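Local structure of metallo-beta-lactamase domain-containing protein (Enterococcus faecalis, 2AZ4) at residues A287-L290 with G294-V297; V297-A302 with P308-A313. The protein carries a dinuclear zinc site in a metallo-beta-lactamase fold and probably acts as a hydrolase, perhaps an RNA-binding exonuclease. One frame throughout, in Å; residues are numbered along the deposited sequence.

Interaction 1. Residues A287-L290 with G294-V297; sequences ALLL and GIEV
Leu289 and Ile295 meet obliquely where the chain leaves helix 283-293 and turns back along its side. From Leu289 the CD2 branch does the touching: it lies 3.3 Å from Ile295 CG2, closer than two methyl groups normally come, and 3.9 Å from Val297 CG1. A single methyl therefore reaches two residues of the outgoing chain. With its CG anti to the backbone N (chi1 -165°), Leu289 swings its end toward segment 294-297, although its CB does not start out in that direction. Ile295 replies with the CG2 branch and the CB beneath it.

The turn that makes this meeting possible is a helix C-terminus ended by glycine. Gly294 is the first residue to abandon helical backbone angles, and its positive phi of 67° is one that glycine adopts readily. Its N still donates to Leu290 O at 2.9 Å, a bent bond (133° at the hydrogen). Beyond it the chain is extended and heads for strand 298-300, so that this is the second half of a beta-alpha-beta crossover, in which helix 283-293 links the neighbouring parallel strands 278-282 and 298-300.

On the more exposed flank Leu290 and Glu296 lie side by side and point the same way, Leu290 CD1 resting 3.8 Å from the aliphatic Glu296 CG. The backbones come close as well, with a CA-H...O contact of 3.4 Å from Leu290 CA to Ile295 O. Helix 265-274 covers the buried flank, where Ile272 touches both Leu289 and Val297.

Interaction 2. Residues V297-A302 with P308-A313; sequences VRYYYA and PELNPA
Segment 297-302 runs through the short strand 298-300, while segment 308-313 passes it as an irregular loop that enters a 3-10 turn at Pro312. Their backbones stand well apart, with the nearest CA atoms, those of Tyr299 and Leu310, separated by 8.9 Å, and side chains bridge the interval. The strand is an outermost one of the six-stranded parallel sheet in an alpha/beta domain, and the loop closes over its side chains away from the zinc site.

Tyr299 and Leu310 carry most of the contact. The CG of Tyr299 sits between the backbone N and the carbonyl carbon (chi1 63°), which sends the ring across to the loop. Leu310, sliding past from the opposite direction, lays its CD1 methyl over one ring face: the methyl is 3.8 Å from the centroid of the Tyr299 ring and only 12° from the ring normal, a CH-pi contact. Farther out, Leu310 CB packs 3.8 Å from Tyr299 CZ. Side chain and loop are thus joined both over a face and at the phenol end, where Tyr299 OH donates to Asn311 O at 2.7 Å. That oxygen lies at the ring's edge, in its plane, whereas the hydroxyl stands well above the plane of the carbonyl.

Tyr301 adds a lighter touch, its OH 4.0 Å from Leu310 CD1; the same hydroxyl is hydrogen-bonded to Ile307 N just before the loop segment. Asn311, whose backbone carbonyl accepts from the phenol, also closes an Asx turn, its OD1 accepting from Ala313 N at 2.9 Å.

Followed from the N terminus, the chain passes through helix 283-293, reverses at Gly294 and runs extended into strand 298-300. Interaction 1 closes a short loop made of the last three helical residues, 291-293, folding the outgoing chain back on the helix. Val297, shared by both contacts, hands the chain on to interaction 2, which closes the next loop after five intervening residues. The two closures follow in series, neither enclosing nor crossing the other. In space they meet again, because the returning loop passes the C-terminal half of the helix: Leu290 CD2 packs 3.5 Å from Glu309 O. Helix, edge strand and covering loop are thereby tied together at one edge of the parallel sheet.

Interaction 1. Residues A287-L290 with G294-V297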
ATOM      1  N   ALA A 287      -5.433 -17.288   6.335  1.00 17.85           N
ATOM      2  CA  ALA A 287      -6.843 -16.964   6.165  1.00 17.87           C
ATOM      3  C   ALA A 287      -7.073 -15.935   5.056  1.00 17.95           C
ATOM      4  O   ALA A 287      -8.021 -16.071   4.272  1.00 18.09           O
ATOM      5  CB  ALA A 287      -7.445 -16.474   7.481  1.00 17.78           C
ATOM      6  N   LEU A 288      -6.231 -14.897   5.027  1.00 17.72           N
ATOM      7  CA  LEU A 288      -6.239 -13.884   3.958  1.00 17.77           C
ATOM      8  C   LEU A 288      -6.015 -14.526   2.582  1.00 17.93           C
ATOM      9  O   LEU A 288      -6.689 -14.206   1.598  1.00 16.63           O
ATOM     10  CB  LEU A 288      -5.148 -12.820   4.204  1.00 16.72           C
ATOM     11  CG  LEU A 288      -5.136 -11.608   3.245  1.00 17.75           C
ATOM     12  CD1 LEU A 288      -6.534 -10.934   3.112  1.00 14.42           C
ATOM     13  CD2 LEU A 288      -4.069 -10.600   3.697  1.00 16.02           C
ATOM     14  N   LEU A 289      -5.048 -15.429   2.522  1.00 18.79           N
ATOM     15  CA  LEU A 289      -4.753 -16.140   1.285  1.00 20.31           C
ATOM     16  C   LEU A 289      -5.947 -16.937   0.788  1.00 20.97           C
ATOM     17  O   LEU A 289      -6.218 -17.015  -0.436  1.00 21.76           O
ATOM     18  CB  LEU A 289      -3.611 -17.101   1.532  1.00 20.96           C
ATOM     19  CG  LEU A 289      -2.977 -17.644   0.276  1.00 22.57           C
ATOM     20  CD1 LEU A 289      -2.047 -16.604  -0.304  1.00 25.42           C
ATOM     21  CD2 LEU A 289      -2.204 -18.863   0.657  1.00 26.37           C
ATOM     22  N   LEU A 290      -6.640 -17.553   1.738  1.00 20.92           N
ATOM     23  CA  LEU A 290      -7.812 -18.360   1.443  1.00 21.16           C
ATOM     24  C   LEU A 290      -8.903 -17.429   0.934  1.00 21.42           C
ATOM     25  O   LEU A 290      -9.548 -17.719  -0.057  1.00 21.72           O
ATOM     26  CB  LEU A 290      -8.280 -19.130   2.688  1.00 20.55           C
ATOM     27  CG  LEU A 290      -9.601 -19.923   2.616  1.00 21.37           C
ATOM     28  CD1 LEU A 290      -9.570 -20.993   1.503  1.00 19.53           C
ATOM     29  CD2 LEU A 290      -9.920 -20.554   3.970  1.00 20.82           C
ATOM     30  N   GLY A 294      -8.456 -18.419  -2.619  1.00 23.22           N
ATOM     31  CA  GLY A 294      -8.944 -19.782  -2.388  1.00 24.07           C
ATOM     32  C   GLY A 294      -7.819 -20.785  -2.152  1.00 24.38           C
ATOM     33  O   GLY A 294      -8.030 -21.989  -2.258  1.00 24.15           O
ATOM     34  N   ILE A 295      -6.623 -20.292  -1.835  1.00 23.70           N
ATOM     35  CA  ILE A 295      -5.482 -21.168  -1.624  1.00 24.51           C
ATOM     36  C   ILE A 295      -5.464 -21.662  -0.175  1.00 23.82           C
ATOM     37  O   ILE A 295      -5.669 -20.893   0.758  1.00 23.64           O
ATOM     38  CB  ILE A 295      -4.164 -20.501  -2.037  1.00 24.51           C
ATOM     39  CG1 ILE A 295      -4.095 -20.404  -3.564  1.00 25.94           C
ATOM     40  CG2 ILE A 295      -2.945 -21.302  -1.505  1.00 26.63           C
ATOM     41  CD1 ILE A 295      -2.932 -19.525  -4.081  1.00 26.12           C
ATOM     42  N   GLU A 296      -5.279 -22.968  -0.005  1.00 23.60           N
ATOM     43  CA  GLU A 296      -5.250 -23.564   1.314  1.00 24.07           C
ATOM     44  C   GLU A 296      -3.839 -24.012   1.597  1.00 23.60           C
ATOM     45  O   GLU A 296      -3.285 -24.836   0.872  1.00 25.27           O
ATOM     46  CB  GLU A 296      -6.232 -24.715   1.423  1.00 24.62           C
ATOM     47  CG  GLU A 296      -7.680 -24.240   1.381  1.00 26.53           C
ATOM     48  CD  GLU A 296      -8.632 -25.233   1.971  1.00 30.73           C
ATOM     49  OE1 GLU A 296      -9.454 -25.783   1.203  1.00 33.93           O
ATOM     50  OE2 GLU A 296      -8.567 -25.463   3.199  1.00 30.41           O
ATOM     51  N   VAL A 297      -3.240 -23.410   2.615  1.00 22.31           N
ATOM     52  CA  VAL A 297      -1.874 -23.710   2.983  1.00 21.28           C
ATOM     53  C   VAL A 297      -1.873 -24.123   4.454  1.00 20.13           C
ATOM     54  O   VAL A 297      -2.777 -23.744   5.200  1.00 18.76           O
ATOM     55  CB  VAL A 297      -0.945 -22.469   2.718  1.00 21.77           C
ATOM     56  CG1 VAL A 297      -1.331 -21.260   3.607  1.00 20.51           C
ATOM     57  CG2 VAL A 297       0.531 -22.820   2.898  1.00 23.11           C
TER

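Interaction 2. Residues V297-A302 with P308-A313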
ATOM      1  N   VAL A 297      -3.240 -23.410   2.615  1.00 22.31           N
ATOM      2  CA  VAL A 297      -1.874 -23.710   2.983  1.00 21.28           C
ATOM      3  C   VAL A 297      -1.873 -24.123   4.454  1.00 20.13           C
ATOM      4  O   VAL A 297      -2.777 -23.744   5.200  1.00 18.76           O
ATOM      5  CB  VAL A 297      -0.945 -22.469   2.718  1.00 21.77           C
ATOM      6  CG1 VAL A 297      -1.331 -21.260   3.607  1.00 20.51           C
ATOM      7  CG2 VAL A 297       0.531 -22.820   2.898  1.00 23.11           C
ATOM      8  N   ARG A 298      -0.857 -24.878   4.863  1.00 19.19           N
ATOM      9  CA  ARG A 298      -0.618 -25.199   6.283  1.00 18.64           C
ATOM     10  C   ARG A 298      -0.336 -23.926   7.080  1.00 18.42           C
ATOM     11  O   ARG A 298       0.130 -22.922   6.534  1.00 18.34           O
ATOM     12  CB  ARG A 298       0.510 -26.243   6.448  1.00 18.98           C
ATOM     13  CG  ARG A 298       0.106 -27.642   5.968  1.00 19.78           C
ATOM     14  CD  ARG A 298       1.335 -28.539   5.748  1.00 21.34           C
ATOM     15  NE  ARG A 298       0.958 -29.812   5.131  1.00 25.03           N
ATOM     16  CZ  ARG A 298       0.702 -29.996   3.827  1.00 29.10           C
ATOM     17  NH1 ARG A 298       0.761 -28.984   2.954  1.00 25.23           N
ATOM     18  NH2 ARG A 298       0.358 -31.206   3.398  1.00 30.39           N
ATOM     19  N   TYR A 299      -0.663 -23.949   8.366  1.00 17.55           N
ATOM     20  CA  TYR A 299      -0.580 -22.753   9.183  1.00 17.57           C
ATOM     21  C   TYR A 299      -0.374 -23.095  10.642  1.00 16.79           C
ATOM     22  O   TYR A 299      -0.597 -24.216  11.046  1.00 16.64           O
ATOM     23  CB  TYR A 299      -1.868 -21.931   9.055  1.00 16.60           C
ATOM     24  CG  TYR A 299      -3.093 -22.679   9.558  1.00 17.44           C
ATOM     25  CD1 TYR A 299      -3.531 -22.555  10.884  1.00 16.46           C
ATOM     26  CD2 TYR A 299      -3.812 -23.517   8.704  1.00 16.77           C
ATOM     27  CE1 TYR A 299      -4.656 -23.241  11.326  1.00 16.72           C
ATOM     28  CE2 TYR A 299      -4.912 -24.216   9.137  1.00 16.16           C
ATOM     29  CZ  TYR A 299      -5.355 -24.051  10.438  1.00 16.02           C
ATOM     30  OH  TYR A 299      -6.463 -24.762  10.855  1.00 17.01           O
ATOM     31  N   TYR A 300       0.035 -22.096  11.414  1.00 16.98           N
ATOM     32  CA  TYR A 300       0.088 -22.188  12.869  1.00 16.55           C
ATOM     33  C   TYR A 300      -0.547 -20.930  13.445  1.00 16.41           C
ATOM     34  O   TYR A 300      -0.573 -19.864  12.800  1.00 16.37           O
ATOM     35  CB  TYR A 300       1.519 -22.391  13.387  1.00 16.72           C
ATOM     36  CG  TYR A 300       2.367 -21.158  13.332  1.00 16.61           C
ATOM     37  CD1 TYR A 300       2.684 -20.456  14.494  1.00 16.88           C
ATOM     38  CD2 TYR A 300       2.838 -20.670  12.100  1.00 17.29           C
ATOM     39  CE1 TYR A 300       3.470 -19.314  14.434  1.00 15.14           C
ATOM     40  CE2 TYR A 300       3.611 -19.529  12.029  1.00 16.25           C
ATOM     41  CZ  TYR A 300       3.914 -18.853  13.191  1.00 15.56           C
ATOM     42  OH  TYR A 300       4.666 -17.709  13.125  1.00 16.44           O
ATOM     43  N   TYR A 301      -1.095 -21.074  14.643  1.00 16.01           N
ATOM     44  CA  TYR A 301      -1.644 -19.950  15.382  1.00 17.00           C
ATOM     45  C   TYR A 301      -0.588 -19.266  16.217  1.00 17.66           C
ATOM     46  O   TYR A 301       0.122 -19.909  16.994  1.00 17.42           O
ATOM     47  CB  TYR A 301      -2.765 -20.422  16.290  1.00 16.68           C
ATOM     48  CG  TYR A 301      -4.030 -20.707  15.543  1.00 16.62           C
ATOM     49  CD1 TYR A 301      -4.816 -19.652  15.056  1.00 18.74           C
ATOM     50  CD2 TYR A 301      -4.471 -22.011  15.355  1.00 17.64           C
ATOM     51  CE1 TYR A 301      -5.995 -19.893  14.371  1.00 16.95           C
ATOM     52  CE2 TYR A 301      -5.666 -22.272  14.671  1.00 18.65           C
ATOM     53  CZ  TYR A 301      -6.414 -21.183  14.188  1.00 17.92           C
ATOM     54  OH  TYR A 301      -7.576 -21.398  13.508  1.00 19.20           O
ATOM     55  N   ALA A 302      -0.488 -17.950  16.056  1.00 19.01           N
ATOM     56  CA  ALA A 302       0.356 -17.137  16.922  1.00 20.24           C
ATOM     57  C   ALA A 302      -0.520 -16.396  17.942  1.00 21.12           C
ATOM     58  O   ALA A 302      -0.044 -15.544  18.686  1.00 21.52           O
ATOM     59  CB  ALA A 302       1.169 -16.167  16.090  1.00 20.15           C
ATOM     60  N   PRO A 308     -12.573 -19.685  12.004  1.00 24.17           N
ATOM     61  CA  PRO A 308     -13.504 -20.730  11.530  1.00 24.24           C
ATOM     62  C   PRO A 308     -13.270 -21.219  10.088  1.00 23.90           C
ATOM     63  O   PRO A 308     -13.507 -22.394   9.794  1.00 23.86           O
ATOM     64  CB  PRO A 308     -14.894 -20.103  11.707  1.00 24.26           C
ATOM     65  CG  PRO A 308     -14.685 -18.644  12.048  1.00 24.69           C
ATOM     66  CD  PRO A 308     -13.257 -18.456  12.471  1.00 24.72           C
ATOM     67  N   GLU A 309     -12.780 -20.331   9.224  1.00 22.62           N
ATOM     68  CA  GLU A 309     -12.631 -20.588   7.790  1.00 23.08           C
ATOM     69  C   GLU A 309     -11.570 -21.625   7.493  1.00 21.92           C
ATOM     70  O   GLU A 309     -11.635 -22.315   6.489  1.00 21.80           O
ATOM     71  CB  GLU A 309     -12.246 -19.295   7.072  1.00 23.71           C
ATOM     72  CG  GLU A 309     -13.395 -18.317   6.868  1.00 28.51           C
ATOM     73  CD  GLU A 309     -13.887 -17.689   8.170  1.00 32.95           C
ATOM     74  OE1 GLU A 309     -13.052 -17.475   9.080  1.00 32.44           O
ATOM     75  OE2 GLU A 309     -15.114 -17.420   8.278  1.00 35.29           O
ATOM     76  N   LEU A 310     -10.612 -21.743   8.401  1.00 20.69           N
ATOM     77  CA  LEU A 310      -9.448 -22.582   8.203  1.00 20.30           C
ATOM     78  C   LEU A 310      -9.814 -24.027   8.475  1.00 20.62           C
ATOM     79  O   LEU A 310     -10.646 -24.313   9.332  1.00 21.63           O
ATOM     80  CB  LEU A 310      -8.308 -22.104   9.106  1.00 19.72           C
ATOM     81  CG  LEU A 310      -7.692 -20.746   8.746  1.00 18.32           C
ATOM     82  CD1 LEU A 310      -6.610 -20.414   9.728  1.00 17.49           C
ATOM     83  CD2 LEU A 310      -7.085 -20.795   7.303  1.00 18.38           C
ATOM     84  N   ASN A 311      -9.229 -24.918   7.694  1.00 21.16           N
ATOM     85  CA  ASN A 311      -9.311 -26.352   7.909  1.00 21.96           C
ATOM     86  C   ASN A 311      -8.443 -26.743   9.105  1.00 21.75           C
ATOM     87  O   ASN A 311      -7.207 -26.611   9.048  1.00 22.33           O
ATOM     88  CB  ASN A 311      -8.827 -27.076   6.644  1.00 21.86           C
ATOM     89  CG  ASN A 311      -8.941 -28.601   6.737  1.00 23.36           C
ATOM     90  OD1 ASN A 311      -9.147 -29.157   7.803  1.00 23.97           O
ATOM     91  ND2 ASN A 311      -8.791 -29.273   5.602  1.00 23.30           N
ATOM     92  N   PRO A 312      -9.076 -27.246  10.190  1.00 21.81           N
ATOM     93  CA  PRO A 312      -8.337 -27.658  11.394  1.00 20.84           C
ATOM     94  C   PRO A 312      -7.233 -28.675  11.109  1.00 20.21           C
ATOM     95  O   PRO A 312      -6.215 -28.687  11.801  1.00 20.74           O
ATOM     96  CB  PRO A 312      -9.415 -28.286  12.275  1.00 21.16           C
ATOM     97  CG  PRO A 312     -10.692 -27.630  11.845  1.00 21.18           C
ATOM     98  CD  PRO A 312     -10.535 -27.430  10.350  1.00 21.66           C
ATOM     99  N   ALA A 313      -7.419 -29.503  10.092  1.00 19.71           N
ATOM    100  CA  ALA A 313      -6.432 -30.533   9.745  1.00 19.78           C
ATOM    101  C   ALA A 313      -5.155 -29.991   9.099  1.00 19.68           C
ATOM    102  O   ALA A 313      -4.187 -30.726   8.896  1.00 19.37           O
ATOM    103  CB  ALA A 313      -7.066 -31.568   8.852  1.00 20.16           C
TER